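PDB 1QV9: F420-dependent methylenetetrahydromethanopterin dehydrogenase from Methanopyrus kandleri, which catalyses the reversible, coenzyme F420-dependent reduction of methenyl-tetrahydromethanopterin to methylene-tetrahydromethanopterin on the methanogenic route from carbon dioxide. Local coordinates for residues 144-147 with 148-152; 241-244 with 245-248; 247-250 with 251-255. All coordinates share one frame; numbering follows the deposited sequence.

The three contacts are local ones on two helices that pack against each other. Contact 1 comes first along the chain, at the C-terminal end of helix 134-150; contacts 2 and 3 follow on helix 227-257, sharing Leu247 and Ala248. Their centres lie about 9 Å (contacts 1 and 2) and about 10 Å (1 and 3, and 2 and 3) apart. Evidence for the packing comes from short approaches: Val147 CG2 is 3.5 Å from Ala245 N, and Lys146 CE is 3.7 Å from Asp249 CA. All three contacts meet the second subunit, and contacts 2 and 3 also the third, so this pair of helices takes part in building the hexamer, a trimer of dimers.

Contact 1. Residues 144-147 with 148-152; sequences LMKV and LAATG
Val147 and Thr151 form the tightest part of this contact, where two donors of one residue close on a single carbonyl oxygen. Thr151 OG1 bonds to Val147 O at 2.7 Å, and Thr151 N reaches that same Val147 O at 3.1 Å, the two arriving from opposite faces of the carbonyl plane. A chi1 of 61° places the hydroxyl between the backbone N and the carbonyl carbon of Thr151, turned back along the helix; the methyl is also close, with Thr151 CG2 3.1 Å from Val147 O. A valine in place of Thr151 has no hydroxyl, which would probably leave Val147 O held by the backbone N-H alone within this turn. This is the C-terminal turn of helix 134-150: Gly152 leaves helical angles with a phi of 97°, which calls for glycine, and also stands at the N-cap position of helix 153-169. One turn earlier leucine meets leucine. Leu144 CD1 sits 3.8 Å from Leu148 CG where the two side chains cross, and Leu148 CG is also pressed to 3.3 Å from the backbone Leu144 O. The looser side belongs to Lys146 and Met145. Bent at chi2, the lysine chain runs over Ala150, with NZ 3.6 Å from Ala150 CB and in a long, weak ion pair with Asp249 on helix 227-257, while the selenomethionine Met145 turns off toward Phe154 and touches 148-152 through its backbone. That side is not open to solvent, since Ile139 of the second subunit packs on Lys146 and Ala150, and Met18 of that subunit on Met145.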
ATOM      1  N   LEU A 144       5.459  17.716   3.116  1.00 11.42           N
ATOM      2  CA  LEU A 144       4.683  18.956   3.087  1.00 12.57           C
ATOM      3  C   LEU A 144       4.558  19.484   1.653  1.00 13.13           C
ATOM      4  O   LEU A 144       3.473  19.917   1.256  1.00 13.29           O
ATOM      5  CB  LEU A 144       5.339  19.968   4.029  1.00 15.87           C
ATOM      6  CG  LEU A 144       4.740  21.370   3.996  1.00 13.67           C
ATOM      7  CD1 LEU A 144       3.271  21.351   4.384  1.00 15.82           C
ATOM      8  CD2 LEU A 144       5.537  22.272   4.987  1.00 18.81           C
HETATM    9  N   MSE A 145       5.654  19.421   0.877  1.00 11.92           N
HETATM   10  CA  MSE A 145       5.600  19.896  -0.527  1.00 13.80           C
HETATM   11  C   MSE A 145       4.580  19.077  -1.313  1.00 13.60           C
HETATM   12  O   MSE A 145       3.800  19.630  -2.132  1.00 13.65           O
HETATM   13  CB  MSE A 145       6.988  19.779  -1.172  1.00 13.56           C
HETATM   14  CG  MSE A 145       7.011  20.371  -2.565  1.00 12.34           C
HETATM   15 SE   MSE A 145       8.848  20.297  -3.272  1.00 18.08          SE
HETATM   16  CE  MSE A 145       9.692  21.339  -1.853  1.00 18.02           C
ATOM     17  N   LYS A 146       4.565  17.760  -1.100  1.00 12.10           N
ATOM     18  CA  LYS A 146       3.594  16.917  -1.814  1.00 10.35           C
ATOM     19  C   LYS A 146       2.166  17.342  -1.422  1.00 12.13           C
ATOM     20  O   LYS A 146       1.265  17.440  -2.261  1.00 14.26           O
ATOM     21  CB  LYS A 146       3.838  15.434  -1.461  1.00 12.63           C
ATOM     22  CG  LYS A 146       2.813  14.455  -1.972  1.00 15.37           C
ATOM     23  CD  LYS A 146       2.614  14.578  -3.463  1.00 21.74           C
ATOM     24  CE  LYS A 146       1.688  13.487  -3.957  1.00 25.28           C
ATOM     25  NZ  LYS A 146       1.392  13.598  -5.392  1.00 42.60           N
ATOM     26  N   VAL A 147       1.944  17.570  -0.127  1.00 11.84           N
ATOM     27  CA  VAL A 147       0.617  17.997   0.301  1.00 11.76           C
ATOM     28  C   VAL A 147       0.220  19.321  -0.346  1.00 10.01           C
ATOM     29  O   VAL A 147      -0.863  19.422  -0.939  1.00 13.84           O
ATOM     30  CB  VAL A 147       0.588  18.147   1.848  1.00 12.08           C
ATOM     31  CG1 VAL A 147      -0.736  18.862   2.304  1.00 14.26           C
ATOM     32  CG2 VAL A 147       0.710  16.780   2.492  1.00 15.03           C
ATOM     33  N   LEU A 148       1.079  20.326  -0.248  1.00 11.34           N
ATOM     34  CA  LEU A 148       0.719  21.648  -0.790  1.00 12.64           C
ATOM     35  C   LEU A 148       0.533  21.629  -2.308  1.00 13.17           C
ATOM     36  O   LEU A 148      -0.304  22.374  -2.853  1.00 14.45           O
ATOM     37  CB  LEU A 148       1.761  22.698  -0.367  1.00 14.19           C
ATOM     38  CG  LEU A 148       1.873  22.832   1.161  1.00 14.52           C
ATOM     39  CD1 LEU A 148       2.911  23.862   1.490  1.00 17.15           C
ATOM     40  CD2 LEU A 148       0.519  23.278   1.753  1.00 19.06           C
ATOM     41  N   ALA A 149       1.267  20.765  -2.991  1.00 14.14           N
ATOM     42  CA  ALA A 149       1.148  20.699  -4.450  1.00 14.04           C
ATOM     43  C   ALA A 149      -0.066  19.902  -4.871  1.00 12.39           C
ATOM     44  O   ALA A 149      -0.945  20.436  -5.560  1.00 14.62           O
ATOM     45  CB  ALA A 149       2.436  20.078  -5.037  1.00 14.08           C
ATOM     46  N   ALA A 150      -0.155  18.641  -4.459  1.00 12.79           N
ATOM     47  CA  ALA A 150      -1.241  17.772  -4.898  1.00 11.59           C
ATOM     48  C   ALA A 150      -2.638  18.152  -4.424  1.00 13.58           C
ATOM     49  O   ALA A 150      -3.620  17.735  -5.021  1.00 16.79           O
ATOM     50  CB  ALA A 150      -0.903  16.296  -4.570  1.00 14.33           C
ATOM     51  N   THR A 151      -2.737  18.919  -3.336  1.00 13.47           N
ATOM     52  CA  THR A 151      -4.080  19.350  -2.885  1.00 13.42           C
ATOM     53  C   THR A 151      -4.526  20.579  -3.668  1.00 15.30           C
ATOM     54  O   THR A 151      -5.716  20.948  -3.617  1.00 16.89           O
ATOM     55  CB  THR A 151      -4.083  19.721  -1.392  1.00 13.76           C
ATOM     56  OG1 THR A 151      -3.172  20.803  -1.184  1.00 14.98           O
ATOM     57  CG2 THR A 151      -3.741  18.474  -0.538  1.00 15.33           C
ATOM     58  N   GLY A 152      -3.595  21.204  -4.388  1.00 14.41           N
ATOM     59  CA  GLY A 152      -3.942  22.396  -5.148  1.00 16.01           C
ATOM     60  C   GLY A 152      -3.634  23.705  -4.454  1.00 18.79           C
ATOM     61  O   GLY A 152      -3.875  24.780  -5.020  1.00 17.41           O
TER

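Contact 2. Residues 241-244 with 245-248; sequences MRKA and AELA
Lys243 and Glu246, one helical turn apart, lay their side chains alongside each other on helix 227-257, an alpha-helix that packs against helices 134-150 and 197-223 in the helix-bundle part of the monomer. The backbone bonds establish the helix: Ala245 N, Glu246 N, Leu247 N and Ala248 N each donate to the carbonyl four residues back. Of these, Ala248 N to Ala244 O measures 3.0 Å with an N-H...O angle of 159°, while Glu246 N to Arg242 O is longer at 3.2 Å and more bent at 148°. Carbon rests on these carbonyls too, Leu247 CB lying 3.5 Å from Ala244 O. Apolar contacts come next. Ala244, Ala245 and Ala248 present short methyls toward helix 134-150 and the Thr151 turn, allowing close approach; Ala244 meets Val147, for example. Leu247 packs on Ala206 and Ile209 of helix 197-223. The charged groups make the third class, and their firm partners lie in other subunits. Lys243 NZ forms a salt bridge with Glu250 of the third subunit, Glu246 OE2 one with Lys243 of that subunit, and Arg242 bridges both Glu250 of the third subunit and Asp249 of the second. Arg242 NH2 and Lys243 NZ, 2.8 Å apart, are thus brought together by a shared carboxylate. Within the helix the lysine and glutamate meet through carbon instead: with CG anti to the backbone N (chi1 -176°), the extended Glu246 chain sets OE1 4.4 Å from Lys243 NZ, beyond a salt bridge, yet only 3.4 Å from Lys243 CD.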
HETATM    1  N   MSE A 241       2.174  14.086   9.117  1.00 13.83           N
HETATM    2  CA  MSE A 241       2.447  14.742   7.828  1.00 13.30           C
HETATM    3  C   MSE A 241       2.706  13.708   6.730  1.00 12.95           C
HETATM    4  O   MSE A 241       2.290  13.925   5.573  1.00 14.10           O
HETATM    5  CB  MSE A 241       3.607  15.716   7.947  1.00 13.70           C
HETATM    6  CG  MSE A 241       3.824  16.549   6.687  1.00 14.07           C
HETATM    7 SE   MSE A 241       2.308  17.739   6.209  1.00 17.78          SE
HETATM    8  CE  MSE A 241       2.616  19.114   7.583  1.00 15.18           C
ATOM      9  N   ARG A 242       3.363  12.609   7.077  1.00 13.47           N
ATOM     10  CA  ARG A 242       3.609  11.547   6.078  1.00 12.85           C
ATOM     11  C   ARG A 242       2.253  10.984   5.604  1.00 15.06           C
ATOM     12  O   ARG A 242       2.068  10.706   4.405  1.00 15.01           O
ATOM     13  CB  ARG A 242       4.495  10.452   6.695  1.00 14.52           C
ATOM     14  CG  ARG A 242       4.592   9.155   5.895  1.00 14.95           C
ATOM     15  CD  ARG A 242       5.708   8.319   6.516  1.00 14.66           C
ATOM     16  NE  ARG A 242       5.845   7.019   5.850  1.00 15.22           N
ATOM     17  CZ  ARG A 242       5.117   5.946   6.150  1.00 14.55           C
ATOM     18  NH1 ARG A 242       5.307   4.790   5.491  1.00 16.93           N
ATOM     19  NH2 ARG A 242       4.204   5.984   7.126  1.00 16.06           N
ATOM     20  N   LYS A 243       1.265  10.824   6.489  1.00 13.41           N
ATOM     21  CA  LYS A 243      -0.049  10.336   6.063  1.00 13.38           C
ATOM     22  C   LYS A 243      -0.845  11.383   5.282  1.00 14.55           C
ATOM     23  O   LYS A 243      -1.656  11.041   4.421  1.00 14.72           O
ATOM     24  CB  LYS A 243      -0.879   9.845   7.265  1.00 15.52           C
ATOM     25  CG  LYS A 243      -0.317   8.512   7.790  1.00 18.34           C
ATOM     26  CD  LYS A 243      -0.228   7.465   6.651  1.00 23.94           C
ATOM     27  CE  LYS A 243       0.104   6.047   7.133  1.00 28.36           C
ATOM     28  NZ  LYS A 243       1.454   6.005   7.695  1.00 36.77           N
ATOM     29  N   ALA A 244      -0.654  12.664   5.612  1.00 12.17           N
ATOM     30  CA  ALA A 244      -1.319  13.708   4.855  1.00 11.14           C
ATOM     31  C   ALA A 244      -0.760  13.629   3.413  1.00 13.01           C
ATOM     32  O   ALA A 244      -1.537  13.794   2.483  1.00 14.26           O
ATOM     33  CB  ALA A 244      -1.055  15.123   5.484  1.00 11.93           C
ATOM     34  N   ALA A 245       0.541  13.385   3.243  1.00 13.30           N
ATOM     35  CA  ALA A 245       1.089  13.313   1.843  1.00 11.68           C
ATOM     36  C   ALA A 245       0.466  12.117   1.133  1.00 14.36           C
ATOM     37  O   ALA A 245       0.211  12.162  -0.092  1.00 14.82           O
ATOM     38  CB  ALA A 245       2.603  13.146   1.869  1.00 13.14           C
ATOM     39  N   GLU A 246       0.237  11.014   1.851  1.00 13.87           N
ATOM     40  CA  GLU A 246      -0.361   9.835   1.225  1.00 13.32           C
ATOM     41  C   GLU A 246      -1.790  10.152   0.766  1.00 14.46           C
ATOM     42  O   GLU A 246      -2.234   9.705  -0.302  1.00 16.07           O
ATOM     43  CB  GLU A 246      -0.355   8.672   2.220  1.00 16.37           C
ATOM     44  CG  GLU A 246      -0.861   7.358   1.698  1.00 29.23           C
ATOM     45  CD  GLU A 246      -0.982   6.366   2.833  1.00 36.98           C
ATOM     46  OE1 GLU A 246       0.024   6.200   3.553  1.00 41.35           O
ATOM     47  OE2 GLU A 246      -2.070   5.785   3.015  1.00 39.93           O
ATOM     48  N   LEU A 247      -2.538  10.925   1.558  1.00 12.57           N
ATOM     49  CA  LEU A 247      -3.888  11.298   1.145  1.00 13.52           C
ATOM     50  C   LEU A 247      -3.834  12.151  -0.106  1.00 13.78           C
ATOM     51  O   LEU A 247      -4.666  11.969  -1.002  1.00 15.79           O
ATOM     52  CB  LEU A 247      -4.595  12.100   2.264  1.00 17.35           C
ATOM     53  CG  LEU A 247      -5.324  11.282   3.319  1.00 18.17           C
ATOM     54  CD1 LEU A 247      -5.589  12.195   4.527  1.00 18.40           C
ATOM     55  CD2 LEU A 247      -6.650  10.755   2.769  1.00 18.89           C
ATOM     56  N   ALA A 248      -2.886  13.086  -0.141  1.00 13.38           N
ATOM     57  CA  ALA A 248      -2.767  13.969  -1.303  1.00 13.71           C
ATOM     58  C   ALA A 248      -2.398  13.106  -2.508  1.00 13.93           C
ATOM     59  O   ALA A 248      -2.898  13.343  -3.645  1.00 14.22           O
ATOM     60  CB  ALA A 248      -1.717  15.045  -1.042  1.00 13.53           C
TER

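Contact 3. Residues 247-250 with 251-255; sequences LADE and ARELE
Ala251 N, Arg252 N, Glu253 N and Leu254 N bond to Leu247 O, Ala248 O, Asp249 O and Glu250 O respectively, a regular i to i+4 run through helix 227-257 in which the Glu253 N to Asp249 O bond is 2.9 Å long with an N-H...O angle of 162°. Beside that bond, the side chains of Asp249 and Glu253 lie side by side and point the same way, their carboxylate planes 19° apart. Asp249 holds CG opposite its own N (chi1 -177°) and beside the carbonyl carbon, which brings its carboxylate forward alongside Glu253. The touching is done by one oxygen and a methylene: Asp249 OD2 is 3.9 Å from Glu253 CG, and Glu253 CG itself sits 3.4 Å from Asp249 O. The nearest carboxylate oxygens of the pair, Asp249 OD1 and Glu253 OE1, stay 4.5 Å apart. A water bridges them, placed to donate to Asp249 OD1 (2.9 Å) and Glu253 OE1 (2.6 Å), though it has more acceptors in reach than protons and so may not serve both at every moment. Leu254 folds its branch back over the preceding turn, placing CG 3.5 Å from Glu250 O. Glu250 turns off to another flank to meet Lys202 together with Lys243 and Arg242 of the third subunit, while the extended chain of Arg252 leads away to Glu136 of the second subunit. Positive charge is close by for the two neighbouring acids as well: the Asp249 OD2 bridge to Arg242 of the second subunit ties this flank to that subunit, while Lys256 balances Glu253 OE1 within the chain. These cations, with the bridging water, probably offset the like-charge repulsion and favour the ionised form of both acids.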
ATOM      1  N   LEU A 247      -2.538  10.925   1.558  1.00 12.57           N
ATOM      2  CA  LEU A 247      -3.888  11.298   1.145  1.00 13.52           C
ATOM      3  C   LEU A 247      -3.834  12.151  -0.106  1.00 13.78           C
ATOM      4  O   LEU A 247      -4.666  11.969  -1.002  1.00 15.79           O
ATOM      5  CB  LEU A 247      -4.595  12.100   2.264  1.00 17.35           C
ATOM      6  CG  LEU A 247      -5.324  11.282   3.319  1.00 18.17           C
ATOM      7  CD1 LEU A 247      -5.589  12.195   4.527  1.00 18.40           C
ATOM      8  CD2 LEU A 247      -6.650  10.755   2.769  1.00 18.89           C
ATOM      9  N   ALA A 248      -2.886  13.086  -0.141  1.00 13.38           N
ATOM     10  CA  ALA A 248      -2.767  13.969  -1.303  1.00 13.71           C
ATOM     11  C   ALA A 248      -2.398  13.106  -2.508  1.00 13.93           C
ATOM     12  O   ALA A 248      -2.898  13.343  -3.645  1.00 14.22           O
ATOM     13  CB  ALA A 248      -1.717  15.045  -1.042  1.00 13.53           C
ATOM     14  N   ASP A 249      -1.505  12.137  -2.324  1.00 13.66           N
ATOM     15  CA  ASP A 249      -1.135  11.222  -3.432  1.00 14.57           C
ATOM     16  C   ASP A 249      -2.381  10.442  -3.906  1.00 16.61           C
ATOM     17  O   ASP A 249      -2.608  10.277  -5.109  1.00 15.29           O
ATOM     18  CB  ASP A 249      -0.071  10.200  -2.969  1.00 15.77           C
ATOM     19  CG  ASP A 249       0.400   9.290  -4.113  1.00 17.81           C
ATOM     20  OD1 ASP A 249       1.187   9.811  -4.919  1.00 21.17           O
ATOM     21  OD2 ASP A 249      -0.017   8.118  -4.196  1.00 21.25           O
ATOM     22  N   GLU A 250      -3.193   9.956  -2.972  1.00 12.16           N
ATOM     23  CA  GLU A 250      -4.401   9.222  -3.336  1.00 14.06           C
ATOM     24  C   GLU A 250      -5.350  10.098  -4.149  1.00 15.38           C
ATOM     25  O   GLU A 250      -6.000   9.609  -5.088  1.00 16.30           O
ATOM     26  CB  GLU A 250      -5.160   8.742  -2.087  1.00 20.58           C
ATOM     27  CG  GLU A 250      -4.540   7.575  -1.422  1.00 21.95           C
ATOM     28  CD  GLU A 250      -5.438   6.965  -0.324  1.00 26.57           C
ATOM     29  OE1 GLU A 250      -6.605   7.395  -0.127  1.00 25.33           O
ATOM     30  OE2 GLU A 250      -4.956   6.035   0.334  1.00 28.87           O
ATOM     31  N   ALA A 251      -5.455  11.370  -3.793  1.00 16.64           N
ATOM     32  CA  ALA A 251      -6.351  12.270  -4.520  1.00 16.79           C
ATOM     33  C   ALA A 251      -5.845  12.398  -5.935  1.00 17.39           C
ATOM     34  O   ALA A 251      -6.636  12.326  -6.900  1.00 16.75           O
ATOM     35  CB  ALA A 251      -6.378  13.650  -3.852  1.00 16.80           C
ATOM     36  N   ARG A 252      -4.535  12.584  -6.091  1.00 14.51           N
ATOM     37  CA  ARG A 252      -4.025  12.758  -7.452  1.00 14.16           C
ATOM     38  C   ARG A 252      -4.226  11.477  -8.264  1.00 14.30           C
ATOM     39  O   ARG A 252      -4.571  11.569  -9.489  1.00 14.83           O
ATOM     40  CB  ARG A 252      -2.573  13.159  -7.422  1.00 14.12           C
ATOM     41  CG  ARG A 252      -2.036  13.546  -8.817  1.00 19.38           C
ATOM     42  CD  ARG A 252      -0.964  14.501  -8.622  1.00 24.42           C
ATOM     43  NE  ARG A 252      -0.400  15.094  -9.844  1.00 21.72           N
ATOM     44  CZ  ARG A 252      -0.771  16.250 -10.383  1.00 18.41           C
ATOM     45  NH1 ARG A 252      -0.119  16.679 -11.455  1.00 16.42           N
ATOM     46  NH2 ARG A 252      -1.746  17.010  -9.891  1.00 20.53           N
ATOM     47  N   GLU A 253      -4.016  10.299  -7.671  1.00 12.97           N
ATOM     48  CA  GLU A 253      -4.212   9.052  -8.419  1.00 13.49           C
ATOM     49  C   GLU A 253      -5.685   8.919  -8.851  1.00 17.85           C
ATOM     50  O   GLU A 253      -5.950   8.361  -9.903  1.00 16.86           O
ATOM     51  CB  GLU A 253      -3.758   7.823  -7.620  1.00 17.07           C
ATOM     52  CG  GLU A 253      -2.230   7.773  -7.426  1.00 16.63           C
ATOM     53  CD  GLU A 253      -1.418   7.687  -8.736  1.00 17.37           C
ATOM     54  OE1 GLU A 253      -0.496   8.506  -8.939  1.00 20.59           O
ATOM     55  OE2 GLU A 253      -1.693   6.767  -9.513  1.00 21.39           O
ATOM     56  N   LEU A 254      -6.636   9.418  -8.062  1.00 13.72           N
ATOM     57  CA  LEU A 254      -8.056   9.363  -8.437  1.00 14.77           C
ATOM     58  C   LEU A 254      -8.256  10.240  -9.678  1.00 17.83           C
ATOM     59  O   LEU A 254      -9.014   9.861 -10.591  1.00 18.02           O
ATOM     60  CB  LEU A 254      -8.980   9.871  -7.311  1.00 16.51           C
ATOM     61  CG  LEU A 254      -9.261   8.847  -6.219  1.00 18.49           C
ATOM     62  CD1 LEU A 254     -10.019   9.537  -5.110  1.00 21.00           C
ATOM     63  CD2 LEU A 254     -10.067   7.660  -6.747  1.00 22.87           C
ATOM     64  N   GLU A 255      -7.595  11.388  -9.733  1.00 15.85           N
ATOM     65  CA  GLU A 255      -7.753  12.232 -10.925  1.00 14.71           C
ATOM     66  C   GLU A 255      -7.143  11.502 -12.090  1.00 17.48           C
ATOM     67  O   GLU A 255      -7.687  11.553 -13.213  1.00 17.73           O
ATOM     68  CB  GLU A 255      -7.101  13.595 -10.740  1.00 16.72           C
ATOM     69  CG  GLU A 255      -7.818  14.475  -9.679  1.00 17.12           C
ATOM     70  CD  GLU A 255      -9.207  14.954 -10.117  1.00 20.13           C
ATOM     71  OE1 GLU A 255      -9.313  16.014 -10.787  1.00 18.12           O
ATOM     72  OE2 GLU A 255     -10.191  14.254  -9.792  1.00 21.83           O
TER
HETATM   73  O   HOH W   1      -0.064  10.588  -7.424  1.00 28.24           O